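Local structure of Cfl (7A9J) at residues T39-S43 and Y254-L258; C121-K127 and L143-I149; I217-L221 and S303-C307; S453-S457 and R466-L470; S499-K505 and A531-L537. The protein probably activates carboxylic acids such as coronafacic acid at the expense of ATP, as AMP-binding ligases do, and joins them to amines to make amides. The protein carries 1 engineered substitution. One frame throughout, in Å; residues are numbered along the deposited sequence.

In the fold
Contacts 1, 2 and 3 lie in the part of the chain that matches the AMP-binding family, while contacts 4 and 5 come later and share a small four-stranded mixed sheet. Contact 2 is nested inside the long loop closed by contact 1, yet belongs to a separate five-stranded parallel sheet, with centres about 25 Å apart. Contacts 1 and 3 alternate along the chain and touch where Tyr254 packs on Ile217 and Pro219. Contacts 4 and 5 are neighbours, their centres about 10 Å apart, because strands 464-473 and 500-503 run side by side. About 45 Å separates the centres of contacts 1 and 4, reflecting the large N-terminal and small C-terminal lobes usual in this family.

Contact 1. Residues T39-S43 and Y254-L258; sequences TAVKS and YSVLL
Two short parallel strands, 39-42 and 255-257, run side by side in the AMP-binding part of the fold, with Val41 beside Val256 and Lys42 beside Leu257. Their segments are only 4° from parallel, and the bonds form the usual parallel ladder. Val256 N donates to Ala40 O at 2.9 Å, Lys42 N donates to Val256 O, and Leu258 N reaches Lys42 O at 2.8 Å in a nearly straight bond (173°). Lys42 therefore both donates and accepts, using its backbone alone. Ser255, a small residue suited to this close approach, brings CB to 3.3 Å from Thr39 O. On the side of Val41 and Val256, Val41 CG1 meets Leu258 CD1 at 3.7 Å. That branch lies opposite the backbone nitrogen (chi1 -160°), which carries it along the strand toward the leucine, and helix 83-95 adds Phe83 to the same apolar cluster. On the other side, the aliphatic part of Lys42 serves as a hydrophobic surface: its CG lies 3.9 Å from Leu257 CD1, while the chain stretches on toward its amino group. On its other edge strand 39-42 carries a classic beta bulge, two of its residues, Ala40 and Val41, standing against the single residue Ile48 of strand 47-49. Strand 39-42 thus has a parallel partner in 255-257 and an antiparallel one in 47-49, while 255-257 continues in parallel to 230-233, a local mixed beta arrangement in the AMP-binding region.

Contact 2. Residues C121-K127 and L143-I149; sequences CAYIGDK and LEKIWVI
The indole of Trp147 is approached obliquely by two side chains of the neighbouring strand: Ile124 CG1 lies 3.8 Å from CE3, and Ala122 CB lies 4.0 Å from CZ3. Lys145, from its own strand, sets CB over one face of the indole near the rim. Alanine suits its place because its lone methyl can lie beside the broad indole. On the other side of the sheet the phenol of Tyr123 meets Ile146, CD1 to CG2 at 3.6 Å, again at a slant. With CG of Tyr123 opposite the backbone nitrogen (chi1 166°), the ring lies beside Ile146 and its hydroxyl bonds to His78 ND1. Glycine suits position 125 because a side chain there would run into that hydroxyl. Beneath the side chains runs a parallel ladder: Tyr123 N to Lys145 O at 2.9 Å, Trp147 N to Tyr123 O at 2.9 Å, Gly125 N to Trp147 O and Ile149 N to Gly125 O, the last two at 3.0 Å. Asp126 then serves as N-cap of helix 127-132, and its carboxylate also pairs with Arg129. Phe130 and Ile137, from the two helices between the strands, pack over Tyr123 and Ile146, completing a beta-alpha-beta crossover in a five-stranded parallel sheet.

Contact 3. Residues I217-L221 and S303-C307; sequences INPRL and SETVC
A water molecule bridges Arg220 and Glu304 through their backbones: it accepts from Arg220 N at 2.8 Å and donates to Glu304 O at 3.0 Å. Farther out, the side chains of the same two residues form a salt bridge, with Arg220 NH1 3.3 Å from Glu304 OE2. At that length the hydrogen bond within the salt bridge is weak, although its angle at hydrogen, 151°, is reasonable; the carboxylate is turned 75° from the guanidinium plane. OE2 sits at the edge of the guanidinium, whereas Ser303 O lies 3.7 Å above one of its faces, toward the rim. Arginine suits this exposed place because it is long: extended from CG to NE, it spans the gap to the other segment, while Glu304 bends at chi2 (-69°) to meet it. Closer to the interior the contact turns apolar. Val306 CG2 fits into the bend of the loop, 3.5 Å from Asn218 O and 3.9 Å from Arg220 CG, and Trp278 of strand 278-281 packs against the same valine. The Asn218 side chain is held elsewhere, by Val215 O and the Tyr345 hydroxyl. Thus a buried valine is roofed by a loop whose outer rim is charged. The loop between helix 203-214 and strand 230-233 closes here over the beginning of strand 306-311, whose last residues, Gly310 and Gly311, line the pocket for the bound 6-ethyl-1-oxo-indene-4-carboxylic acid in the AMP-binding fold.

Contact 4. Residues S453-S457 and R466-L470; sequences SVVFS and RIIAL
Hydrogen bonds join Val454 to Leu470 and Phe456 to Ile468, the two hydrogen-bonded pairs of this antiparallel hairpin. Leu470 N reaches Val454 O at 2.7 Å, and Ile468 N reaches Phe456 O at 2.8 Å in a nearly straight bond. Leu470 O is gripped twice, by Val454 N and by the hydroxyl of Ser453, each at 3.0 Å; a serine here adds a side-chain bond where the strand already gives a backbone one. Among the apolar contacts, a CH-pi interaction stands out. Ile468 CB lies over one face of the Phe456 ring, 4.0 Å from its centroid and 22° off the normal, and CG2 touches CZ at 3.7 Å. The phenylalanine takes the less common chi1 of 55°, with CG lodged between its own nitrogen and carbonyl carbon, which swings the ring across to the isoleucine. On the opposite face of the sheet Val455 packs CG1 on Ile467 CG2 at 3.5 Å and CG2 on the compact Ala469 CB. Helix 437-445 lies against Val455, helix 517-522 against Phe456. Apolar side chains on both faces, with the one aromatic ring on the Phe456 side, thus let the hairpin serve as a layer between helices, with backbone bonds setting its register and hydrophobic burial contributing to its stability.

Contact 5. Residues S499-K505 and A531-L537; sequences SEYIFIK and AEKVFTL
Glu500 reaches across to its strand partner Thr536 with a chain extended as far as CD. CB lies 3.9 Å from Phe535 O; CG, opposite the backbone nitrogen (chi1 -179°), passes Val534 CG1 at 3.9 Å; CD lies 3.6 Å from Thr536 OG1; and OE1 accepts a hydrogen bond from Thr536 OG1 at 3.0 Å, the hydroxyl standing 48° out of the carboxylate plane. OE1 also forms a salt bridge with Arg466 on the neighbouring strand, and OE2 bonds to the hydroxyl of Tyr524. Glutamate has the length to collect all three. Between these antiparallel strands, Tyr501 N bonds to Phe535 O and Phe503 N to Lys533 O, both at 2.9 Å. Glu532 and Lys533 share Phe503 as their partner, a classic beta bulge near the strand's start. Beside it the methyl of Ala531 presses on Ile502 CG2 at 3.5 Å, closer than usual for carbons, so alanine suits the spot. At the other end, the C-terminal Leu537 rests CD1 on Tyr501 CE2 at 3.5 Å, lending hydrophobic cover to the phenol. The Glu500 bonds tie the last strand to its neighbours, while the arginine and hydroxyls around its buried carboxylate probably favour the ionised form.

Contact 1. Residues T39-S43 and Y254-L258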
# COMPACT_ATOMS: atom_id res chain seq x y z
N THR A 39 -20.67 -13.21 -8.27
CA THR A 39 -20.51 -12.14 -7.30
C THR A 39 -19.29 -11.30 -7.65
O THR A 39 -18.19 -11.83 -7.79
CB THR A 39 -20.35 -12.73 -5.91
OG1 THR A 39 -21.55 -13.45 -5.61
CG2 THR A 39 -20.14 -11.66 -4.86
N ALA A 40 -19.49 -9.99 -7.78
CA ALA A 40 -18.36 -9.09 -8.00
C ALA A 40 -17.81 -8.53 -6.68
O ALA A 40 -16.58 -8.43 -6.52
CB ALA A 40 -18.76 -7.93 -8.91
N VAL A 41 -18.66 -8.11 -5.75
CA VAL A 41 -18.25 -7.45 -4.50
C VAL A 41 -19.10 -8.02 -3.39
O VAL A 41 -20.30 -8.27 -3.57
CB VAL A 41 -18.41 -5.91 -4.53
CG1 VAL A 41 -17.51 -5.24 -3.43
CG2 VAL A 41 -18.02 -5.39 -5.89
N LYS A 42 -18.50 -8.23 -2.24
CA LYS A 42 -19.25 -8.67 -1.08
C LYS A 42 -18.73 -7.97 0.16
O LYS A 42 -17.61 -7.45 0.20
CB LYS A 42 -19.26 -10.19 -0.96
CG LYS A 42 -18.01 -10.83 -0.50
CD LYS A 42 -17.90 -12.25 -1.10
CE LYS A 42 -16.82 -13.06 -0.40
NZ LYS A 42 -16.90 -14.50 -0.78
N SER A 43 -19.60 -7.90 1.15
CA SER A 43 -19.26 -7.40 2.46
C SER A 43 -19.74 -8.47 3.40
O SER A 43 -20.16 -9.55 2.96
CB SER A 43 -19.89 -6.04 2.77
OG SER A 43 -21.30 -6.12 2.66
N TYR A 254 -12.36 -12.24 -10.18
CA TYR A 254 -12.47 -12.55 -8.76
C TYR A 254 -13.48 -11.64 -8.10
O TYR A 254 -13.77 -10.55 -8.60
CB TYR A 254 -11.10 -12.32 -8.10
CG TYR A 254 -9.93 -13.08 -8.70
CD1 TYR A 254 -10.14 -14.27 -9.37
CD2 TYR A 254 -8.61 -12.59 -8.53
CE1 TYR A 254 -9.06 -14.98 -9.91
CE2 TYR A 254 -7.51 -13.27 -9.09
CZ TYR A 254 -7.76 -14.48 -9.74
OH TYR A 254 -6.72 -15.19 -10.29
N SER A 255 -14.04 -12.09 -6.97
CA SER A 255 -14.84 -11.16 -6.19
C SER A 255 -13.92 -10.38 -5.28
O SER A 255 -12.79 -10.79 -5.00
CB SER A 255 -15.93 -11.84 -5.36
OG SER A 255 -15.34 -12.71 -4.41
N VAL A 256 -14.40 -9.23 -4.83
CA VAL A 256 -13.67 -8.37 -3.91
C VAL A 256 -14.47 -8.29 -2.62
O VAL A 256 -15.68 -8.01 -2.64
CB VAL A 256 -13.44 -6.96 -4.50
CG1 VAL A 256 -12.82 -6.00 -3.44
CG2 VAL A 256 -12.59 -7.04 -5.77
N LEU A 257 -13.81 -8.53 -1.51
CA LEU A 257 -14.40 -8.44 -0.18
C LEU A 257 -14.09 -7.07 0.38
O LEU A 257 -12.91 -6.71 0.46
CB LEU A 257 -13.83 -9.52 0.74
CG LEU A 257 -14.20 -9.40 2.23
CD1 LEU A 257 -15.73 -9.64 2.47
CD2 LEU A 257 -13.34 -10.47 3.00
N LEU A 258 -15.13 -6.32 0.75
CA LEU A 258 -14.97 -5.02 1.38
C LEU A 258 -15.30 -5.07 2.86
O LEU A 258 -16.36 -5.55 3.27
CB LEU A 258 -15.85 -3.96 0.71
CG LEU A 258 -15.46 -3.66 -0.74
CD1 LEU A 258 -16.41 -2.52 -1.24
CD2 LEU A 258 -14.01 -3.20 -0.89

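Contact 2. Residues C121-K127 and L143-I149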
# COMPACT_ATOMS: atom_id res chain seq x y z
N CYS A 121 -15.12 20.13 -9.53
CA CYS A 121 -16.43 20.76 -9.60
C CYS A 121 -17.55 19.89 -9.03
O CYS A 121 -18.71 20.32 -9.03
CB CYS A 121 -16.76 21.18 -11.03
SG CYS A 121 -17.07 19.80 -12.10
N ALA A 122 -17.24 18.70 -8.54
CA ALA A 122 -18.24 17.92 -7.84
C ALA A 122 -17.58 17.12 -6.72
O ALA A 122 -16.38 16.86 -6.76
CB ALA A 122 -19.00 16.98 -8.80
N TYR A 123 -18.39 16.72 -5.74
CA TYR A 123 -17.92 15.91 -4.62
C TYR A 123 -18.93 14.76 -4.41
O TYR A 123 -20.14 14.98 -4.47
CB TYR A 123 -17.82 16.81 -3.36
CG TYR A 123 -17.68 16.10 -2.06
CD1 TYR A 123 -18.81 15.56 -1.41
CD2 TYR A 123 -16.45 15.99 -1.43
CE1 TYR A 123 -18.71 14.93 -0.18
CE2 TYR A 123 -16.32 15.35 -0.19
CZ TYR A 123 -17.42 14.81 0.42
OH TYR A 123 -17.39 14.19 1.65
N ILE A 124 -18.42 13.54 -4.19
CA ILE A 124 -19.23 12.39 -3.79
C ILE A 124 -18.64 11.81 -2.51
O ILE A 124 -17.45 11.46 -2.47
CB ILE A 124 -19.29 11.32 -4.88
CG1 ILE A 124 -19.98 11.87 -6.13
CG2 ILE A 124 -20.14 10.08 -4.44
CD1 ILE A 124 -19.86 10.91 -7.35
N GLY A 125 -19.44 11.73 -1.46
CA GLY A 125 -18.96 11.25 -0.18
C GLY A 125 -20.03 10.44 0.52
O GLY A 125 -21.17 10.34 0.06
N ASP A 126 -19.63 9.82 1.64
CA ASP A 126 -20.59 9.12 2.47
C ASP A 126 -20.89 9.92 3.72
O ASP A 126 -20.34 11.01 3.95
CB ASP A 126 -20.15 7.67 2.79
CG ASP A 126 -18.88 7.57 3.60
OD1 ASP A 126 -18.39 8.59 4.13
OD2 ASP A 126 -18.34 6.42 3.69
N LYS A 127 -21.88 9.43 4.46
CA LYS A 127 -22.40 10.21 5.56
C LYS A 127 -21.30 10.59 6.56
O LYS A 127 -21.15 11.76 6.93
CB LYS A 127 -23.52 9.44 6.26
CG LYS A 127 -24.21 10.26 7.31
CD LYS A 127 -25.35 9.51 8.03
CE LYS A 127 -25.91 10.32 9.17
NZ LYS A 127 -27.05 9.67 9.87
N LEU A 143 -17.62 23.75 -6.29
CA LEU A 143 -18.44 22.52 -6.28
C LEU A 143 -19.85 22.83 -6.76
O LEU A 143 -20.64 23.45 -6.04
CB LEU A 143 -18.48 21.91 -4.88
CG LEU A 143 -17.13 21.32 -4.44
CD1 LEU A 143 -17.29 20.72 -3.04
CD2 LEU A 143 -16.54 20.26 -5.40
N GLU A 144 -20.19 22.37 -7.96
CA GLU A 144 -21.55 22.56 -8.46
C GLU A 144 -22.54 21.49 -7.97
O GLU A 144 -23.76 21.74 -7.94
CB GLU A 144 -21.55 22.55 -9.99
CG GLU A 144 -20.66 23.58 -10.65
CD GLU A 144 -20.33 23.22 -12.11
OE1 GLU A 144 -21.20 22.64 -12.81
OE2 GLU A 144 -19.18 23.49 -12.53
N LYS A 145 -22.04 20.29 -7.66
CA LYS A 145 -22.81 19.19 -7.12
C LYS A 145 -22.03 18.53 -6.00
O LYS A 145 -20.85 18.21 -6.16
CB LYS A 145 -23.09 18.12 -8.18
CG LYS A 145 -23.80 18.69 -9.41
CD LYS A 145 -25.21 19.00 -9.09
CE LYS A 145 -25.83 19.88 -10.21
NZ LYS A 145 -27.29 20.08 -10.07
N ILE A 146 -22.72 18.28 -4.90
CA ILE A 146 -22.21 17.55 -3.74
C ILE A 146 -23.25 16.45 -3.49
O ILE A 146 -24.35 16.76 -3.06
CB ILE A 146 -22.11 18.48 -2.51
CG1 ILE A 146 -21.17 19.65 -2.81
CG2 ILE A 146 -21.71 17.69 -1.24
CD1 ILE A 146 -21.22 20.75 -1.76
N TRP A 147 -22.88 15.19 -3.67
CA TRP A 147 -23.76 14.07 -3.36
C TRP A 147 -23.23 13.31 -2.15
O TRP A 147 -22.01 13.08 -2.04
CB TRP A 147 -23.86 13.10 -4.54
CG TRP A 147 -24.55 13.60 -5.81
CD1 TRP A 147 -25.90 13.59 -6.08
CD2 TRP A 147 -23.91 14.08 -7.00
NE1 TRP A 147 -26.14 14.08 -7.35
CE2 TRP A 147 -24.94 14.37 -7.94
CE3 TRP A 147 -22.58 14.31 -7.36
CZ2 TRP A 147 -24.67 14.89 -9.20
CZ3 TRP A 147 -22.30 14.80 -8.61
CH2 TRP A 147 -23.36 15.07 -9.54
N VAL A 148 -24.13 12.94 -1.24
CA VAL A 148 -23.77 12.35 0.06
C VAL A 148 -24.68 11.14 0.28
O VAL A 148 -25.92 11.27 0.26
CB VAL A 148 -23.96 13.35 1.21
CG1 VAL A 148 -23.63 12.69 2.57
CG2 VAL A 148 -23.20 14.62 0.95
N ILE A 149 -24.07 9.99 0.49
CA ILE A 149 -24.83 8.81 0.87
C ILE A 149 -25.39 9.02 2.26
O ILE A 149 -24.66 9.39 3.19
CB ILE A 149 -23.93 7.56 0.82
CG1 ILE A 149 -23.36 7.38 -0.58
CG2 ILE A 149 -24.73 6.33 1.29
CD1 ILE A 149 -22.33 6.20 -0.68

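Contact 3. Residues I217-L221 and S303-C307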
# COMPACT_ATOMS: atom_id res chain seq x y z
N ILE A 217 -1.63 -10.60 -8.11
CA ILE A 217 -2.78 -11.17 -7.40
C ILE A 217 -2.91 -12.62 -7.85
O ILE A 217 -3.48 -12.90 -8.92
CB ILE A 217 -4.08 -10.42 -7.71
CG1 ILE A 217 -3.93 -8.93 -7.42
CG2 ILE A 217 -5.26 -11.10 -6.87
CD1 ILE A 217 -5.20 -8.14 -7.71
N ASN A 218 -2.46 -13.54 -7.00
CA ASN A 218 -2.29 -14.94 -7.38
C ASN A 218 -2.83 -15.82 -6.27
O ASN A 218 -2.08 -16.52 -5.58
CB ASN A 218 -0.81 -15.24 -7.70
CG ASN A 218 -0.28 -14.38 -8.78
OD1 ASN A 218 -0.71 -14.49 -9.92
ND2 ASN A 218 0.72 -13.51 -8.45
N PRO A 219 -4.16 -15.87 -6.11
CA PRO A 219 -4.74 -16.81 -5.15
C PRO A 219 -4.43 -18.24 -5.56
O PRO A 219 -4.26 -18.55 -6.74
CB PRO A 219 -6.27 -16.55 -5.25
CG PRO A 219 -6.48 -15.77 -6.53
CD PRO A 219 -5.16 -15.17 -6.95
N ARG A 220 -4.50 -19.14 -4.60
CA ARG A 220 -4.29 -20.54 -4.97
C ARG A 220 -5.54 -21.12 -5.60
O ARG A 220 -6.64 -20.57 -5.50
CB ARG A 220 -3.90 -21.38 -3.75
CG ARG A 220 -2.61 -20.89 -3.04
CD ARG A 220 -2.27 -21.90 -1.94
NE ARG A 220 -0.92 -21.78 -1.43
CZ ARG A 220 -0.40 -22.65 -0.56
NH1 ARG A 220 -1.15 -23.67 -0.15
NH2 ARG A 220 0.85 -22.51 -0.11
N LEU A 221 -5.34 -22.22 -6.31
CA LEU A 221 -6.45 -22.99 -6.85
C LEU A 221 -7.31 -23.49 -5.68
O LEU A 221 -6.78 -24.11 -4.76
CB LEU A 221 -5.91 -24.17 -7.67
CG LEU A 221 -6.89 -25.03 -8.44
CD1 LEU A 221 -7.54 -24.24 -9.57
CD2 LEU A 221 -6.28 -26.37 -8.97
N SER A 303 -3.13 -20.87 6.20
CA SER A 303 -2.13 -21.67 5.48
C SER A 303 -2.40 -21.71 3.97
O SER A 303 -1.44 -21.76 3.18
CB SER A 303 -2.05 -23.10 6.06
OG SER A 303 -3.31 -23.74 5.98
N GLU A 304 -3.66 -21.71 3.55
CA GLU A 304 -4.03 -21.69 2.14
C GLU A 304 -4.22 -20.28 1.58
O GLU A 304 -4.53 -20.13 0.39
CB GLU A 304 -5.31 -22.48 1.90
CG GLU A 304 -5.21 -23.99 2.10
CD GLU A 304 -4.36 -24.65 1.03
OE1 GLU A 304 -3.65 -25.62 1.35
OE2 GLU A 304 -4.41 -24.19 -0.14
N THR A 305 -4.09 -19.25 2.42
CA THR A 305 -4.38 -17.88 2.01
C THR A 305 -3.11 -17.19 1.54
O THR A 305 -2.05 -17.33 2.16
CB THR A 305 -4.98 -17.10 3.18
OG1 THR A 305 -6.10 -17.83 3.71
CG2 THR A 305 -5.44 -15.66 2.71
N VAL A 306 -3.22 -16.46 0.45
CA VAL A 306 -2.06 -15.77 -0.12
C VAL A 306 -2.10 -14.36 0.43
O VAL A 306 -3.06 -13.63 0.20
CB VAL A 306 -2.09 -15.75 -1.66
CG1 VAL A 306 -0.94 -14.88 -2.23
CG2 VAL A 306 -1.94 -17.17 -2.19
N CYS A 307 -1.07 -13.97 1.17
CA CYS A 307 -1.02 -12.64 1.79
C CYS A 307 0.11 -11.81 1.19
O CYS A 307 1.22 -12.31 1.02
CB CYS A 307 -0.80 -12.76 3.31
SG CYS A 307 -2.24 -13.64 4.05
O HOH W 1 -5.41 -18.63 -2.03

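Contact 4. Residues S453-S457 and R466-L470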
# COMPACT_ATOMS: atom_id res chain seq x y z
N SER A 453 16.05 -6.82 17.25
CA SER A 453 17.31 -6.11 17.26
C SER A 453 17.19 -4.91 16.34
O SER A 453 16.46 -4.96 15.35
CB SER A 453 18.45 -7.03 16.82
OG SER A 453 19.62 -6.26 16.63
N VAL A 454 17.88 -3.83 16.68
CA VAL A 454 18.03 -2.68 15.80
C VAL A 454 19.51 -2.28 15.83
O VAL A 454 20.10 -2.19 16.91
CB VAL A 454 17.16 -1.48 16.23
CG1 VAL A 454 17.41 -0.29 15.33
CG2 VAL A 454 15.65 -1.82 16.18
N VAL A 455 20.10 -2.06 14.64
CA VAL A 455 21.53 -1.71 14.52
C VAL A 455 21.64 -0.29 13.99
O VAL A 455 20.90 0.10 13.09
CB VAL A 455 22.27 -2.72 13.62
CG1 VAL A 455 23.71 -2.25 13.30
CG2 VAL A 455 22.29 -4.10 14.24
N PHE A 456 22.54 0.51 14.57
CA PHE A 456 22.73 1.89 14.14
C PHE A 456 24.17 2.29 14.48
O PHE A 456 24.92 1.51 15.08
CB PHE A 456 21.78 2.87 14.82
CG PHE A 456 21.82 2.82 16.37
CD1 PHE A 456 21.02 1.94 17.06
CD2 PHE A 456 22.65 3.71 17.12
CE1 PHE A 456 21.04 1.87 18.44
CE2 PHE A 456 22.64 3.67 18.55
CZ PHE A 456 21.85 2.75 19.19
N SER A 457 24.56 3.47 14.07
CA SER A 457 25.89 3.91 14.46
C SER A 457 25.83 5.21 15.24
O SER A 457 24.83 5.94 15.21
CB SER A 457 26.82 4.08 13.23
OG SER A 457 26.40 5.21 12.46
N ARG A 466 30.78 4.18 14.92
CA ARG A 466 30.91 2.93 15.65
C ARG A 466 29.55 2.26 15.65
O ARG A 466 28.54 2.93 15.87
CB ARG A 466 31.37 3.22 17.08
CG ARG A 466 31.50 2.03 17.99
CD ARG A 466 32.26 2.44 19.27
NE ARG A 466 31.61 3.55 19.95
CZ ARG A 466 30.80 3.44 21.00
NH1 ARG A 466 30.55 2.25 21.53
NH2 ARG A 466 30.27 4.55 21.53
N ILE A 467 29.52 0.94 15.41
CA ILE A 467 28.25 0.23 15.26
C ILE A 467 27.73 -0.23 16.61
O ILE A 467 28.45 -0.89 17.37
CB ILE A 467 28.41 -0.97 14.31
CG1 ILE A 467 28.79 -0.43 12.93
CG2 ILE A 467 27.10 -1.83 14.26
CD1 ILE A 467 29.08 -1.56 11.94
N ILE A 468 26.48 0.12 16.90
CA ILE A 468 25.81 -0.29 18.13
C ILE A 468 24.69 -1.26 17.76
O ILE A 468 23.94 -1.01 16.79
CB ILE A 468 25.24 0.94 18.86
CG1 ILE A 468 26.30 2.06 18.94
CG2 ILE A 468 24.61 0.52 20.19
CD1 ILE A 468 27.60 1.72 19.69
N ALA A 469 24.52 -2.32 18.53
CA ALA A 469 23.36 -3.20 18.33
C ALA A 469 22.46 -3.13 19.55
O ALA A 469 22.90 -3.43 20.67
CB ALA A 469 23.81 -4.65 18.10
N LEU A 470 21.21 -2.76 19.34
CA LEU A 470 20.19 -2.94 20.35
C LEU A 470 19.65 -4.36 20.25
O LEU A 470 19.20 -4.78 19.18
CB LEU A 470 19.11 -1.88 20.16
CG LEU A 470 18.15 -1.41 21.25
CD1 LEU A 470 18.91 -1.20 22.53
CD2 LEU A 470 17.54 -0.09 20.77

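Contact 5. Residues S499-K505 and A531-L537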
# COMPACT_ATOMS: atom_id res chain seq x y z
N SER A 499 30.28 -2.94 17.53
CA SER A 499 31.27 -2.70 18.58
C SER A 499 30.69 -2.82 19.99
O SER A 499 31.46 -2.88 20.96
CB SER A 499 31.86 -1.31 18.39
OG SER A 499 32.70 -1.28 17.26
N GLU A 500 29.37 -2.87 20.13
CA GLU A 500 28.74 -2.75 21.43
C GLU A 500 27.32 -3.30 21.34
O GLU A 500 26.67 -3.18 20.32
CB GLU A 500 28.71 -1.30 21.84
CG GLU A 500 28.10 -1.01 23.16
CD GLU A 500 28.35 0.44 23.51
OE1 GLU A 500 29.53 0.84 23.61
OE2 GLU A 500 27.37 1.20 23.60
N TYR A 501 26.88 -3.90 22.44
CA TYR A 501 25.56 -4.51 22.56
C TYR A 501 24.80 -3.82 23.69
O TYR A 501 25.34 -3.67 24.79
CB TYR A 501 25.72 -6.02 22.82
CG TYR A 501 26.37 -6.72 21.67
CD1 TYR A 501 25.69 -6.86 20.47
CD2 TYR A 501 27.66 -7.23 21.75
CE1 TYR A 501 26.24 -7.48 19.39
CE2 TYR A 501 28.24 -7.88 20.64
CZ TYR A 501 27.50 -7.99 19.47
OH TYR A 501 27.99 -8.59 18.33
N ILE A 502 23.58 -3.36 23.40
CA ILE A 502 22.71 -2.79 24.42
C ILE A 502 21.52 -3.74 24.58
O ILE A 502 20.70 -3.87 23.67
CB ILE A 502 22.25 -1.37 24.05
CG1 ILE A 502 23.47 -0.45 23.91
CG2 ILE A 502 21.32 -0.80 25.14
CD1 ILE A 502 23.14 0.98 23.48
N PHE A 503 21.45 -4.42 25.71
CA PHE A 503 20.35 -5.35 25.95
C PHE A 503 19.20 -4.57 26.57
O PHE A 503 19.37 -3.93 27.61
CB PHE A 503 20.77 -6.50 26.88
CG PHE A 503 21.81 -7.39 26.29
CD1 PHE A 503 23.15 -7.03 26.32
CD2 PHE A 503 21.46 -8.59 25.69
CE1 PHE A 503 24.12 -7.84 25.77
CE2 PHE A 503 22.43 -9.41 25.14
CZ PHE A 503 23.76 -9.04 25.18
N ILE A 504 18.04 -4.65 25.94
CA ILE A 504 16.82 -4.01 26.44
C ILE A 504 15.66 -4.94 26.09
O ILE A 504 15.61 -5.47 24.97
CB ILE A 504 16.65 -2.60 25.84
CG1 ILE A 504 15.60 -1.81 26.61
CG2 ILE A 504 16.31 -2.65 24.37
CD1 ILE A 504 15.48 -0.37 26.16
N LYS A 505 14.76 -5.19 27.03
CA LYS A 505 13.76 -6.21 26.72
C LYS A 505 12.52 -5.63 26.08
O LYS A 505 11.58 -6.38 25.79
CB LYS A 505 13.43 -7.03 27.97
CG LYS A 505 14.58 -7.99 28.28
CD LYS A 505 14.25 -9.07 29.30
CE LYS A 505 15.49 -9.93 29.50
NZ LYS A 505 16.73 -9.08 29.52
N ALA A 531 19.36 0.39 29.81
CA ALA A 531 19.59 -0.96 29.33
C ALA A 531 19.58 -1.98 30.46
O ALA A 531 19.94 -1.68 31.60
CB ALA A 531 20.92 -1.03 28.59
N GLU A 532 19.17 -3.21 30.13
CA GLU A 532 19.42 -4.33 31.03
C GLU A 532 20.91 -4.48 31.27
O GLU A 532 21.36 -4.63 32.41
CB GLU A 532 18.82 -5.62 30.46
CG GLU A 532 17.32 -5.55 30.16
CD GLU A 532 16.50 -5.16 31.37
OE1 GLU A 532 16.88 -5.53 32.50
OE2 GLU A 532 15.46 -4.49 31.20
N LYS A 533 21.71 -4.41 30.20
CA LYS A 533 23.16 -4.44 30.31
C LYS A 533 23.76 -3.88 29.04
O LYS A 533 23.12 -3.87 27.98
CB LYS A 533 23.69 -5.87 30.56
CG LYS A 533 25.18 -5.91 30.96
CD LYS A 533 25.70 -7.32 31.25
CE LYS A 533 27.08 -7.30 31.92
NZ LYS A 533 27.67 -8.66 32.09
N VAL A 534 24.98 -3.39 29.15
CA VAL A 534 25.73 -2.94 28.00
C VAL A 534 27.05 -3.69 27.98
O VAL A 534 27.67 -3.90 29.03
CB VAL A 534 25.96 -1.42 28.02
CG1 VAL A 534 26.68 -1.00 26.76
CG2 VAL A 534 24.62 -0.70 28.13
N PHE A 535 27.46 -4.13 26.79
CA PHE A 535 28.69 -4.88 26.61
C PHE A 535 29.49 -4.23 25.49
O PHE A 535 29.07 -4.28 24.33
CB PHE A 535 28.40 -6.34 26.29
CG PHE A 535 29.61 -7.23 26.38
CD1 PHE A 535 29.83 -8.00 27.51
CD2 PHE A 535 30.53 -7.28 25.34
CE1 PHE A 535 30.96 -8.82 27.61
CE2 PHE A 535 31.66 -8.09 25.43
CZ PHE A 535 31.86 -8.86 26.57
N THR A 536 30.63 -3.64 25.82
CA THR A 536 31.51 -3.05 24.81
C THR A 536 32.66 -4.00 24.52
O THR A 536 33.36 -4.42 25.45
CB THR A 536 32.06 -1.71 25.28
OG1 THR A 536 30.97 -0.88 25.66
CG2 THR A 536 32.87 -1.04 24.17
N LEU A 537 32.87 -4.31 23.25
CA LEU A 537 33.95 -5.20 22.83
C LEU A 537 35.28 -4.45 22.76
O LEU A 537 35.39 -3.43 22.09
CB LEU A 537 33.66 -5.84 21.48
CG LEU A 537 32.62 -6.95 21.42
CD1 LEU A 537 31.22 -6.45 21.73
CD2 LEU A 537 32.63 -7.61 20.04